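Local coordinates for signal recognition particle 54 kDa protein (Aeropyrum pernix, PDB 7EPK) that serves as the 54 kDa protein subunit of the signal recognition particle, joining a helical bundle, a P-loop GTPase-type domain and a signal-peptide-binding domain, at residues 80-85 with 279-284; 132-137 with 160-165; 328-333 with 376-381; 10-15 with 68-73; 357-362 with 418-423. One frame throughout, in Å; residues are numbered along the deposited sequence.

Starting from the N terminus, contact 4 comes first: 10-15 meets 68-73, closing a loop within the helical bundle. Helix 66-81 then runs on to contact 1, where 80-85 leaves it and meets 279-284, so that a single loop takes in most of the P-loop domain. Nested inside that loop is contact 2 (132-137 with 160-165), near the bound GDP and magnesium ion. Beyond the long helix 293-320 lies the signal-peptide-binding domain. There contacts 3 and 5 cross, their segments following the order 328-333, 357-362, 376-381, 418-423. These two touch each other, with centres about 17 Å apart.

Contact 1. Residues 80-85 with 279-284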
# COMPACT_ATOMS: atom_id res chain seq x y z
N LYS A 80 -8.42 -0.74 -4.10
CA LYS A 80 -8.96 0.52 -4.70
C LYS A 80 -10.19 0.97 -3.90
O LYS A 80 -10.35 2.18 -3.67
CB LYS A 80 -9.31 0.30 -6.17
CG LYS A 80 -8.16 0.37 -7.17
CD LYS A 80 -8.60 0.59 -8.62
CE LYS A 80 -9.47 1.81 -8.84
NZ LYS A 80 -8.70 3.06 -9.06
N LEU A 81 -11.04 0.03 -3.50
CA LEU A 81 -12.32 0.30 -2.80
C LEU A 81 -12.02 0.95 -1.45
O LEU A 81 -12.83 1.76 -1.03
CB LEU A 81 -13.09 -1.00 -2.56
CG LEU A 81 -14.48 -0.79 -2.00
CD1 LEU A 81 -15.39 -0.16 -3.05
CD2 LEU A 81 -15.06 -2.10 -1.49
N PHE A 82 -10.92 0.54 -0.82
CA PHE A 82 -10.47 1.01 0.51
C PHE A 82 -9.45 2.14 0.33
O PHE A 82 -8.57 2.28 1.21
CB PHE A 82 -9.91 -0.17 1.31
CG PHE A 82 -10.96 -1.13 1.82
CD1 PHE A 82 -11.79 -1.80 0.94
CD2 PHE A 82 -11.12 -1.34 3.18
CE1 PHE A 82 -12.76 -2.66 1.41
CE2 PHE A 82 -12.10 -2.21 3.64
CZ PHE A 82 -12.91 -2.87 2.75
N GLY A 83 -9.59 2.90 -0.77
CA GLY A 83 -8.73 4.04 -1.15
C GLY A 83 -7.47 3.55 -1.84
O GLY A 83 -7.47 3.47 -3.09
N GLY A 84 -6.44 3.29 -1.05
CA GLY A 84 -5.27 2.43 -1.37
C GLY A 84 -4.64 2.73 -2.72
O GLY A 84 -3.95 1.81 -3.23
N ASP A 85 -4.77 3.96 -3.21
CA ASP A 85 -4.20 4.44 -4.51
C ASP A 85 -2.67 4.56 -4.36
O ASP A 85 -2.04 5.13 -5.27
CB ASP A 85 -4.87 5.76 -4.94
CG ASP A 85 -5.37 5.79 -6.39
OD1 ASP A 85 -6.09 4.85 -6.79
OD2 ASP A 85 -5.04 6.76 -7.10
N GLU A 279 -2.31 2.25 14.56
CA GLU A 279 -1.41 2.05 13.39
C GLU A 279 -2.02 2.76 12.19
O GLU A 279 -3.25 2.88 12.08
CB GLU A 279 -1.13 0.56 13.12
CG GLU A 279 -2.26 -0.22 12.45
CD GLU A 279 -3.04 -1.12 13.38
OE1 GLU A 279 -2.41 -1.97 14.05
OE2 GLU A 279 -4.28 -0.96 13.46
N PRO A 280 -1.17 3.25 11.27
CA PRO A 280 -1.66 3.83 10.02
C PRO A 280 -2.50 2.81 9.24
O PRO A 280 -2.44 1.61 9.51
CB PRO A 280 -0.38 4.26 9.27
CG PRO A 280 0.76 3.49 9.93
CD PRO A 280 0.30 3.27 11.35
N PHE A 281 -3.31 3.31 8.32
CA PHE A 281 -4.19 2.50 7.46
C PHE A 281 -3.52 2.44 6.10
O PHE A 281 -3.50 3.49 5.45
CB PHE A 281 -5.57 3.14 7.38
CG PHE A 281 -6.55 2.44 6.48
CD1 PHE A 281 -7.14 1.24 6.87
CD2 PHE A 281 -6.90 2.99 5.25
CE1 PHE A 281 -8.06 0.61 6.06
CE2 PHE A 281 -7.83 2.35 4.43
CZ PHE A 281 -8.41 1.17 4.84
N ALA A 282 -2.94 1.28 5.75
CA ALA A 282 -2.39 0.91 4.42
C ALA A 282 -3.33 -0.10 3.77
O ALA A 282 -3.34 -1.27 4.15
CB ALA A 282 -0.98 0.37 4.59
N PRO A 283 -4.19 0.32 2.80
CA PRO A 283 -5.12 -0.59 2.11
C PRO A 283 -4.50 -1.90 1.59
O PRO A 283 -4.96 -2.94 1.97
CB PRO A 283 -5.64 0.29 0.97
CG PRO A 283 -5.69 1.65 1.63
CD PRO A 283 -4.38 1.71 2.37
N ARG A 284 -3.46 -1.83 0.77
CA ARG A 284 -2.66 -3.02 0.35
C ARG A 284 -2.57 -4.03 1.52
O ARG A 284 -2.81 -5.23 1.31
CB ARG A 284 -1.30 -2.57 -0.20
CG ARG A 284 -1.17 -2.63 -1.72
CD ARG A 284 -0.62 -1.39 -2.41
NE ARG A 284 -1.60 -0.71 -3.28
CZ ARG A 284 -1.53 -0.56 -4.62
NH1 ARG A 284 -0.49 -1.02 -5.30
NH2 ARG A 284 -2.50 0.07 -5.26
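Phe82 and Phe281 meet where the chain leaves helix 66-81, the last helix of the N-terminal helical bundle, and passes the edge of the P-loop domain's sheet at its outermost strand, 278-280, just before helix 283-291. The apolar part is small. The two side chains cross at about a right angle, and Phe281 CZ reaches the rim of the Phe82 ring near its plane, 4.0 Å from CD2. On the other partner, the edge atom CE2 of Phe281 faces the carbonyl O of Phe82 near the ring plane. Pro283, in the first turn of its helix, packs beside Phe82, the CB atoms of the two residues lying 4.3 Å apart. Phe286 lies against both phenylalanine rings, so the pair belongs to a wider apolar patch that includes Val287.

The polar part is one grip by Arg284 on a main-chain carbonyl. Its chain bends at chi2 (131°) and chi3 (-114°), which sets CD and NE on a curved path toward Gly84. Arg284 NH2 donates to Gly84 O at 3.0 Å, nearly along the C=O axis and with the oxygen 21° out of the guanidinium plane, while NE makes a weak second bond to the same oxygen at 3.4 Å.

Contact 2. Residues 132-137 with 160-165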
# COMPACT_ATOMS: atom_id res chain seq x y z
N SER A 132 -8.54 22.43 23.87
CA SER A 132 -9.47 23.53 23.52
C SER A 132 -10.85 23.22 24.10
O SER A 132 -11.64 24.18 24.25
CB SER A 132 -9.55 23.75 22.03
OG SER A 132 -10.56 22.92 21.46
N ASP A 133 -11.16 21.93 24.33
CA ASP A 133 -12.49 21.47 24.80
C ASP A 133 -12.81 22.20 26.10
O ASP A 133 -11.98 22.16 27.02
CB ASP A 133 -12.55 19.95 24.99
CG ASP A 133 -13.93 19.40 25.32
OD1 ASP A 133 -14.90 20.21 25.39
OD2 ASP A 133 -14.02 18.13 25.50
N THR A 134 -13.98 22.85 26.14
CA THR A 134 -14.41 23.82 27.17
C THR A 134 -15.66 23.28 27.89
O THR A 134 -15.85 23.67 29.05
CB THR A 134 -14.58 25.18 26.46
OG1 THR A 134 -13.44 25.96 26.85
CG2 THR A 134 -15.87 25.91 26.75
N HIS A 135 -16.42 22.39 27.24
CA HIS A 135 -17.82 22.01 27.54
C HIS A 135 -17.88 20.69 28.30
O HIS A 135 -18.73 20.56 29.20
CB HIS A 135 -18.65 21.88 26.25
CG HIS A 135 -18.57 23.06 25.35
ND1 HIS A 135 -18.87 24.34 25.79
CD2 HIS A 135 -18.23 23.17 24.05
CE1 HIS A 135 -18.72 25.19 24.78
NE2 HIS A 135 -18.32 24.49 23.70
N ARG A 136 -17.08 19.71 27.89
CA ARG A 136 -16.93 18.42 28.60
C ARG A 136 -16.10 18.69 29.84
O ARG A 136 -15.04 19.31 29.75
CB ARG A 136 -16.27 17.37 27.70
CG ARG A 136 -16.28 15.96 28.28
CD ARG A 136 -15.43 15.05 27.43
NE ARG A 136 -15.23 13.72 28.01
CZ ARG A 136 -14.42 13.43 29.04
NH1 ARG A 136 -13.77 14.39 29.68
NH2 ARG A 136 -14.28 12.18 29.43
N PRO A 137 -16.54 18.27 31.04
CA PRO A 137 -15.71 18.44 32.23
C PRO A 137 -14.56 17.43 32.19
O PRO A 137 -14.73 16.36 31.66
CB PRO A 137 -16.71 18.18 33.37
CG PRO A 137 -17.70 17.19 32.76
CD PRO A 137 -17.81 17.58 31.30
N GLY A 160 -12.87 29.83 28.68
CA GLY A 160 -12.52 30.96 27.78
C GLY A 160 -13.10 30.80 26.39
O GLY A 160 -13.81 29.79 26.17
N ASP A 161 -12.83 31.77 25.52
CA ASP A 161 -13.05 31.66 24.04
C ASP A 161 -12.21 30.50 23.52
O ASP A 161 -10.98 30.55 23.51
CB ASP A 161 -12.74 32.98 23.31
CG ASP A 161 -12.88 32.94 21.80
OD1 ASP A 161 -13.62 32.07 21.27
OD2 ASP A 161 -12.23 33.79 21.15
N PRO A 162 -12.84 29.39 23.05
CA PRO A 162 -12.08 28.23 22.58
C PRO A 162 -11.06 28.56 21.48
O PRO A 162 -9.98 28.00 21.50
CB PRO A 162 -13.18 27.28 22.09
CG PRO A 162 -14.40 27.70 22.87
CD PRO A 162 -14.29 29.21 22.94
N ALA A 163 -11.39 29.49 20.58
CA ALA A 163 -10.50 29.94 19.48
C ALA A 163 -9.23 30.54 20.08
O ALA A 163 -8.13 30.21 19.59
CB ALA A 163 -11.20 30.93 18.60
N GLU A 164 -9.36 31.38 21.11
CA GLU A 164 -8.21 32.09 21.73
C GLU A 164 -7.42 31.09 22.58
O GLU A 164 -6.20 31.21 22.68
CB GLU A 164 -8.67 33.31 22.52
CG GLU A 164 -9.15 34.45 21.65
CD GLU A 164 -8.05 35.22 20.93
OE1 GLU A 164 -7.15 35.74 21.64
OE2 GLU A 164 -8.10 35.29 19.67
N ILE A 165 -8.10 30.11 23.16
CA ILE A 165 -7.41 29.05 23.95
C ILE A 165 -6.51 28.27 23.00
O ILE A 165 -5.34 27.97 23.34
CB ILE A 165 -8.41 28.11 24.64
CG1 ILE A 165 -9.26 28.88 25.66
CG2 ILE A 165 -7.67 26.94 25.26
CD1 ILE A 165 -10.46 28.13 26.19
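Ser132 and Thr134, in the loop that follows strand 127-131 of the P-loop domain, lie against the first turn of helix 162-175. The sequence Asp-Thr-His-Arg of this loop is consistent with the G2 element of SRP-type GTPases, and the side chain of Ser132 is about 9 Å from the bound magnesium ion. Ile165 provides two branches. CG2 stands 4.2 Å from Ser132 CA, while CG1 is placed beside the backbone N (chi1 -63°) and carries CD1 to Thr134 OG1 at 3.7 Å, the two side chains crossing obliquely. Pro162 fills in between them: its CB lies 4.1 Å from Ser132 O and its CG 4.4 Å from Thr134 CB.

Some polar groups are bonded within their own segment. Asp133 makes an Asx turn, OD1 accepting from His135 N at 3.2 Å on the anti side, 34° out of the carboxylate plane. Asp161 N-caps the helix, its OD1 taking a weak bond from Ala163 N. Outside the pair, Ser132 OG is hydrogen-bonded to Asp184 O and His135 NE2 to Glu200. No hydrogen bond joins the two segments, so the contact itself is van der Waals packing, and the shape of the G2-like loop is probably set by bonds inside it and by those to strand 180-184 and helix 194-208.

Contact 3. Residues 328-333 with 376-381; sequences TIYRQL and IIESMT
Tyr330 and Ile377 sit at the meeting of helix 326-337 with the C-terminal end of helix 367-379, two helices of the all-helical signal-peptide-binding domain. Tyr330 has CG anti to its backbone N (chi1 -174°), which starts the ring off toward the second helix. Ile377 crosses the base of that ring at a slant: CG2 is 3.8 Å from CD1 of the tyrosine, and CD1 of Ile377 lies 3.9 Å from Tyr330 CB. The same CD1 goes on to meet Leu333 CD1 at 4.2 Å and Ile329 CG2 at 4.4 Å, so one isoleucine methyl touches three residues on the facing side of the helix.

At the far end of the ring the chemistry turns polar. The Tyr330 hydroxyl donates to Glu378 OE1 at 2.7 Å. That oxygen lies at the ring edge in the ring plane; it is met on its anti side, 30° out of the carboxylate plane, and the ring and carboxylate planes are 59° apart. The glutamate chain, extended beyond CG, crosses the tyrosine at about a right angle, bringing its CG to 3.7 Å from CE1. Met374 also lies on Tyr330. With Leu413 of helix 409-423 resting on Ile377 as well, the arrangement is the helix-on-helix packing of the signal-peptide-binding (M) domain, three of whose helices meet at this isoleucine.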
# COMPACT_ATOMS: atom_id res chain seq x y z
N THR A 328 17.92 -10.98 -26.55
CA THR A 328 17.50 -12.31 -26.04
C THR A 328 18.28 -12.60 -24.77
O THR A 328 17.66 -12.85 -23.74
CB THR A 328 17.74 -13.41 -27.07
OG1 THR A 328 16.88 -13.15 -28.18
CG2 THR A 328 17.50 -14.80 -26.52
N ILE A 329 19.61 -12.52 -24.87
CA ILE A 329 20.57 -12.77 -23.74
C ILE A 329 20.28 -11.78 -22.60
O ILE A 329 20.25 -12.20 -21.42
CB ILE A 329 22.03 -12.69 -24.21
CG1 ILE A 329 22.32 -13.71 -25.31
CG2 ILE A 329 22.98 -12.84 -23.03
CD1 ILE A 329 23.76 -13.75 -25.75
N TYR A 330 20.08 -10.51 -22.92
CA TYR A 330 19.78 -9.49 -21.90
C TYR A 330 18.51 -9.87 -21.13
O TYR A 330 18.51 -9.71 -19.90
CB TYR A 330 19.61 -8.11 -22.53
CG TYR A 330 19.43 -7.04 -21.50
CD1 TYR A 330 20.52 -6.42 -20.93
CD2 TYR A 330 18.18 -6.66 -21.06
CE1 TYR A 330 20.38 -5.42 -19.99
CE2 TYR A 330 18.02 -5.67 -20.12
CZ TYR A 330 19.12 -5.03 -19.58
OH TYR A 330 18.98 -4.04 -18.66
N ARG A 331 17.46 -10.32 -21.83
CA ARG A 331 16.15 -10.68 -21.23
C ARG A 331 16.33 -11.99 -20.46
O ARG A 331 15.71 -12.12 -19.37
CB ARG A 331 15.06 -10.85 -22.30
CG ARG A 331 14.51 -9.53 -22.84
CD ARG A 331 13.28 -9.73 -23.71
NE ARG A 331 13.03 -8.55 -24.54
CZ ARG A 331 13.45 -8.40 -25.80
NH1 ARG A 331 13.19 -7.27 -26.45
NH2 ARG A 331 14.12 -9.36 -26.40
N GLN A 332 17.12 -12.90 -21.02
CA GLN A 332 17.49 -14.21 -20.42
C GLN A 332 18.18 -13.97 -19.07
O GLN A 332 17.75 -14.58 -18.10
CB GLN A 332 18.40 -14.98 -21.37
CG GLN A 332 18.73 -16.39 -20.89
CD GLN A 332 19.68 -17.07 -21.84
OE1 GLN A 332 19.38 -17.25 -23.02
NE2 GLN A 332 20.86 -17.40 -21.32
N LEU A 333 19.18 -13.09 -19.02
CA LEU A 333 19.97 -12.81 -17.79
C LEU A 333 19.04 -12.19 -16.75
O LEU A 333 18.97 -12.73 -15.62
CB LEU A 333 21.16 -11.90 -18.10
CG LEU A 333 22.19 -12.48 -19.06
CD1 LEU A 333 23.16 -11.42 -19.56
CD2 LEU A 333 22.94 -13.64 -18.43
N ILE A 376 27.50 -4.63 -19.57
CA ILE A 376 28.19 -4.73 -20.90
C ILE A 376 27.18 -4.39 -22.00
O ILE A 376 27.46 -3.48 -22.77
CB ILE A 376 28.77 -6.15 -21.11
CG1 ILE A 376 29.95 -6.46 -20.18
CG2 ILE A 376 29.13 -6.35 -22.58
CD1 ILE A 376 31.28 -5.97 -20.68
N ILE A 377 26.07 -5.14 -22.08
CA ILE A 377 25.03 -5.00 -23.14
C ILE A 377 24.49 -3.57 -23.09
O ILE A 377 24.33 -2.93 -24.15
CB ILE A 377 23.91 -6.06 -22.97
CG1 ILE A 377 24.44 -7.49 -23.12
CG2 ILE A 377 22.79 -5.82 -23.96
CD1 ILE A 377 23.47 -8.52 -22.65
N GLU A 378 24.26 -3.05 -21.89
CA GLU A 378 23.69 -1.69 -21.72
C GLU A 378 24.63 -0.63 -22.33
O GLU A 378 24.13 0.44 -22.68
CB GLU A 378 23.38 -1.44 -20.25
CG GLU A 378 22.22 -2.27 -19.72
CD GLU A 378 22.05 -2.20 -18.22
OE1 GLU A 378 21.33 -3.05 -17.65
OE2 GLU A 378 22.65 -1.30 -17.62
N SER A 379 25.93 -0.92 -22.47
CA SER A 379 26.98 0.04 -22.95
C SER A 379 27.22 -0.13 -24.47
O SER A 379 27.75 0.81 -25.08
CB SER A 379 28.28 -0.08 -22.15
OG SER A 379 28.08 0.27 -20.78
N MET A 380 26.81 -1.25 -25.06
CA MET A 380 26.84 -1.46 -26.53
C MET A 380 25.90 -0.45 -27.22
O MET A 380 24.82 -0.25 -26.69
CB MET A 380 26.37 -2.87 -26.87
CG MET A 380 27.16 -3.96 -26.22
SD MET A 380 26.67 -5.53 -26.93
CE MET A 380 27.92 -6.65 -26.31
N THR A 381 26.27 0.09 -28.38
CA THR A 381 25.40 0.95 -29.23
C THR A 381 24.21 0.13 -29.72
O THR A 381 24.27 -1.11 -29.74
CB THR A 381 26.12 1.57 -30.44
OG1 THR A 381 26.26 0.63 -31.50
CG2 THR A 381 27.51 2.08 -30.16

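Contact 4. Residues 10-15 with 68-73; sequences AKFLRG and DWMIKI
Phe12 of helix 4-13 holds CG anti to its backbone N (chi1 -179°), which starts its ring off across the gap to Met70 and Ile71 of helix 66-81. Ile71 answers with CG1 beside its own backbone N (chi1 -66°), and the two side chains slide past each other in opposite directions: Ile71 CD1 is 3.5 Å from Phe12 CD2, and CG1 lies 3.7 Å from CE2. Farther out, Met70 crosses at about a right angle, with its CB 3.8 Å from CZ; the chain then turns at chi2 (60°), carrying SD off from the ring. Both approaches to the ring are oblique. Leu13 works with its CD1 methyl, which rests 4.1 Å from Ile71 CG1 and also against Asp68 OD1. That carboxylate crosses the leucine at about a right angle, and its other oxygen, OD2, forms a salt bridge with Arg302.

In the N-terminal bundle the segments meet by van der Waals contact; one residue earlier, Arg67 NH1 of helix 66-81 bonds Phe12 O. Around them, Val23 and Phe26 of helix 19-36 cover the Phe12 ring, Ile51 of helix 41-57 touches Met70, and Leu299 of helix 293-320 lies on Leu13, Asp68 and Ile71.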
# COMPACT_ATOMS: atom_id res chain seq x y z
N ALA A 10 -10.47 -19.25 1.18
CA ALA A 10 -9.94 -20.61 1.42
C ALA A 10 -10.81 -21.65 0.68
O ALA A 10 -10.23 -22.56 0.06
CB ALA A 10 -9.86 -20.88 2.91
N LYS A 11 -12.14 -21.55 0.77
CA LYS A 11 -13.05 -22.43 0.00
C LYS A 11 -12.72 -22.24 -1.48
O LYS A 11 -12.33 -23.24 -2.11
CB LYS A 11 -14.53 -22.14 0.30
CG LYS A 11 -15.51 -23.15 -0.27
CD LYS A 11 -16.97 -22.87 0.08
CE LYS A 11 -17.44 -21.49 -0.33
NZ LYS A 11 -18.84 -21.22 0.10
N PHE A 12 -12.79 -21.00 -1.98
CA PHE A 12 -12.53 -20.67 -3.41
C PHE A 12 -11.18 -21.25 -3.84
O PHE A 12 -11.11 -21.91 -4.90
CB PHE A 12 -12.54 -19.17 -3.68
CG PHE A 12 -12.29 -18.82 -5.13
CD1 PHE A 12 -13.19 -19.17 -6.11
CD2 PHE A 12 -11.17 -18.10 -5.51
CE1 PHE A 12 -12.99 -18.81 -7.43
CE2 PHE A 12 -10.96 -17.74 -6.84
CZ PHE A 12 -11.87 -18.10 -7.80
N LEU A 13 -10.14 -21.02 -3.05
CA LEU A 13 -8.74 -21.32 -3.48
C LEU A 13 -8.53 -22.85 -3.52
O LEU A 13 -7.77 -23.31 -4.41
CB LEU A 13 -7.78 -20.60 -2.53
CG LEU A 13 -6.47 -20.09 -3.14
CD1 LEU A 13 -6.68 -19.35 -4.45
CD2 LEU A 13 -5.75 -19.18 -2.15
N ARG A 14 -9.21 -23.60 -2.64
CA ARG A 14 -9.04 -25.07 -2.48
C ARG A 14 -10.36 -25.75 -2.86
O ARG A 14 -10.53 -26.02 -4.07
CB ARG A 14 -8.56 -25.40 -1.06
CG ARG A 14 -7.08 -25.13 -0.80
CD ARG A 14 -6.77 -23.71 -0.35
NE ARG A 14 -5.50 -23.54 0.36
CZ ARG A 14 -5.08 -22.41 0.94
NH1 ARG A 14 -3.91 -22.39 1.55
NH2 ARG A 14 -5.82 -21.31 0.93
N GLY A 15 -11.26 -25.95 -1.89
CA GLY A 15 -12.54 -26.68 -2.05
C GLY A 15 -13.12 -26.59 -3.46
O GLY A 15 -14.02 -25.74 -3.68
N ASP A 68 -6.02 -18.43 -8.83
CA ASP A 68 -4.94 -17.53 -8.36
C ASP A 68 -5.14 -16.16 -9.03
O ASP A 68 -5.03 -15.14 -8.34
CB ASP A 68 -3.54 -18.15 -8.53
CG ASP A 68 -3.26 -19.33 -7.60
OD1 ASP A 68 -3.99 -19.48 -6.60
OD2 ASP A 68 -2.31 -20.12 -7.89
N TRP A 69 -5.53 -16.14 -10.31
CA TRP A 69 -5.65 -14.87 -11.08
C TRP A 69 -6.87 -14.10 -10.61
O TRP A 69 -6.93 -12.88 -10.82
CB TRP A 69 -5.77 -15.17 -12.57
CG TRP A 69 -5.76 -13.95 -13.44
CD1 TRP A 69 -6.71 -13.58 -14.34
CD2 TRP A 69 -4.71 -12.96 -13.52
NE1 TRP A 69 -6.33 -12.42 -14.98
CE2 TRP A 69 -5.11 -12.01 -14.49
CE3 TRP A 69 -3.49 -12.77 -12.85
CZ2 TRP A 69 -4.32 -10.91 -14.82
CZ3 TRP A 69 -2.71 -11.68 -13.18
CH2 TRP A 69 -3.12 -10.76 -14.15
N MET A 70 -7.87 -14.80 -10.10
CA MET A 70 -9.16 -14.16 -9.77
C MET A 70 -9.00 -13.49 -8.41
O MET A 70 -9.49 -12.37 -8.27
CB MET A 70 -10.33 -15.16 -9.73
CG MET A 70 -11.67 -14.50 -9.51
SD MET A 70 -12.07 -13.31 -10.79
CE MET A 70 -13.77 -12.98 -10.33
N ILE A 71 -8.33 -14.14 -7.46
CA ILE A 71 -8.07 -13.55 -6.12
C ILE A 71 -7.16 -12.33 -6.30
O ILE A 71 -7.40 -11.32 -5.63
CB ILE A 71 -7.50 -14.60 -5.16
CG1 ILE A 71 -8.52 -15.69 -4.88
CG2 ILE A 71 -7.02 -13.93 -3.88
CD1 ILE A 71 -9.81 -15.14 -4.31
N LYS A 72 -6.18 -12.41 -7.20
CA LYS A 72 -5.26 -11.29 -7.51
C LYS A 72 -6.07 -10.10 -8.02
O LYS A 72 -5.64 -8.96 -7.81
CB LYS A 72 -4.22 -11.77 -8.53
CG LYS A 72 -3.42 -10.70 -9.26
CD LYS A 72 -2.23 -10.19 -8.50
CE LYS A 72 -1.14 -9.75 -9.43
NZ LYS A 72 -1.71 -9.06 -10.62
N ILE A 73 -7.20 -10.35 -8.67
CA ILE A 73 -8.12 -9.30 -9.19
C ILE A 73 -9.03 -8.81 -8.06
O ILE A 73 -9.33 -7.60 -8.03
CB ILE A 73 -8.94 -9.81 -10.39
CG1 ILE A 73 -8.09 -9.86 -11.67
CG2 ILE A 73 -10.18 -8.96 -10.56
CD1 ILE A 73 -8.85 -10.32 -12.91

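Contact 5. Residues 357-362 with 418-423; sequences SIDEGA and KNLKTM
Met423 and Asp359 meet at about a right angle: SD of the methionine is 3.5 Å from Asp359 CB, and its CE methyl lies 3.6 Å from OD2. Ile358 slides past the same methionine in the opposite direction, its CG2 3.8 Å from SD. One turn back on the helix, Leu420 spreads its two methyls, CD2 to Asp359 OD2 at 4.0 Å and CD1 to Ala362 CB at 4.3 Å.

Behind this shell, Met423 reaches across because its chain is extended beyond CG, while the Asp359 carboxylate is steadied by a weak bond from Gly361 N to OD1. A tight turn from 359 to 362 is bonded Ala362 N to Asp359 O. No hydrogen bond crosses the contact.

The loop connects helix 350-356 to helix 367-379 in the signal-peptide-binding domain, and here it lies against the last turns of helix 409-423. Tyr416 of that helix bonds Ala362 O through its hydroxyl, and Ile324, ahead of helix 326-337, touches Leu420.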
# COMPACT_ATOMS: atom_id res chain seq x y z
N SER A 357 20.25 -29.25 -21.24
CA SER A 357 20.48 -30.66 -21.66
C SER A 357 21.37 -30.74 -22.92
O SER A 357 21.71 -31.88 -23.30
CB SER A 357 19.18 -31.41 -21.86
OG SER A 357 18.68 -31.24 -23.18
N ILE A 358 21.72 -29.61 -23.54
CA ILE A 358 22.72 -29.50 -24.65
C ILE A 358 24.00 -28.86 -24.08
O ILE A 358 25.09 -29.49 -24.21
CB ILE A 358 22.16 -28.72 -25.85
CG1 ILE A 358 21.19 -29.58 -26.68
CG2 ILE A 358 23.28 -28.18 -26.73
CD1 ILE A 358 19.77 -29.57 -26.20
N ASP A 359 23.89 -27.66 -23.50
CA ASP A 359 25.00 -26.94 -22.81
C ASP A 359 24.61 -26.69 -21.34
O ASP A 359 23.84 -25.74 -21.08
CB ASP A 359 25.36 -25.64 -23.52
CG ASP A 359 26.48 -24.84 -22.86
OD1 ASP A 359 27.34 -25.46 -22.21
OD2 ASP A 359 26.49 -23.60 -23.01
N GLU A 360 25.13 -27.51 -20.42
CA GLU A 360 24.91 -27.41 -18.95
C GLU A 360 25.34 -26.02 -18.46
O GLU A 360 24.66 -25.49 -17.56
CB GLU A 360 25.66 -28.56 -18.27
CG GLU A 360 26.13 -28.28 -16.85
CD GLU A 360 27.63 -28.40 -16.62
OE1 GLU A 360 28.02 -28.59 -15.45
OE2 GLU A 360 28.41 -28.28 -17.58
N GLY A 361 26.41 -25.46 -19.04
CA GLY A 361 27.03 -24.18 -18.63
C GLY A 361 26.39 -22.96 -19.28
O GLY A 361 27.03 -21.89 -19.23
N ALA A 362 25.20 -23.12 -19.86
CA ALA A 362 24.36 -22.03 -20.42
C ALA A 362 23.48 -21.42 -19.32
O ALA A 362 23.39 -20.18 -19.28
CB ALA A 362 23.52 -22.54 -21.57
N LYS A 418 28.15 -16.47 -29.46
CA LYS A 418 28.57 -17.32 -30.62
C LYS A 418 28.36 -18.79 -30.28
O LYS A 418 27.80 -19.52 -31.12
CB LYS A 418 30.03 -17.10 -31.02
CG LYS A 418 30.40 -15.70 -31.51
CD LYS A 418 31.90 -15.41 -31.39
CE LYS A 418 32.29 -13.96 -31.57
NZ LYS A 418 33.71 -13.74 -31.18
N ASN A 419 28.79 -19.21 -29.09
CA ASN A 419 28.82 -20.64 -28.69
C ASN A 419 27.37 -21.15 -28.64
O ASN A 419 27.11 -22.22 -29.20
CB ASN A 419 29.60 -20.87 -27.39
CG ASN A 419 30.42 -22.14 -27.43
OD1 ASN A 419 29.87 -23.24 -27.47
ND2 ASN A 419 31.74 -22.00 -27.42
N LEU A 420 26.46 -20.39 -28.02
CA LEU A 420 25.02 -20.75 -27.99
C LEU A 420 24.55 -20.88 -29.44
O LEU A 420 24.00 -21.93 -29.78
CB LEU A 420 24.19 -19.70 -27.23
CG LEU A 420 23.91 -20.02 -25.76
CD1 LEU A 420 22.92 -21.18 -25.63
CD2 LEU A 420 25.19 -20.32 -24.99
N LYS A 421 24.84 -19.87 -30.27
CA LYS A 421 24.31 -19.73 -31.65
C LYS A 421 24.72 -20.91 -32.54
O LYS A 421 23.89 -21.32 -33.39
CB LYS A 421 24.78 -18.43 -32.30
CG LYS A 421 24.22 -18.24 -33.70
CD LYS A 421 23.73 -16.86 -33.94
CE LYS A 421 24.85 -15.84 -33.93
NZ LYS A 421 24.43 -14.63 -34.67
N THR A 422 25.96 -21.39 -32.38
CA THR A 422 26.53 -22.57 -33.08
C THR A 422 25.66 -23.80 -32.80
O THR A 422 25.09 -24.34 -33.75
CB THR A 422 27.99 -22.86 -32.67
OG1 THR A 422 28.81 -21.70 -32.79
CG2 THR A 422 28.60 -23.97 -33.50
N MET A 423 25.55 -24.19 -31.52
CA MET A 423 24.91 -25.45 -31.07
C MET A 423 23.55 -25.66 -31.76
O MET A 423 23.29 -26.80 -32.23
CB MET A 423 24.70 -25.46 -29.55
CG MET A 423 25.99 -25.38 -28.77
SD MET A 423 25.65 -25.20 -27.02
CE MET A 423 27.16 -24.38 -26.48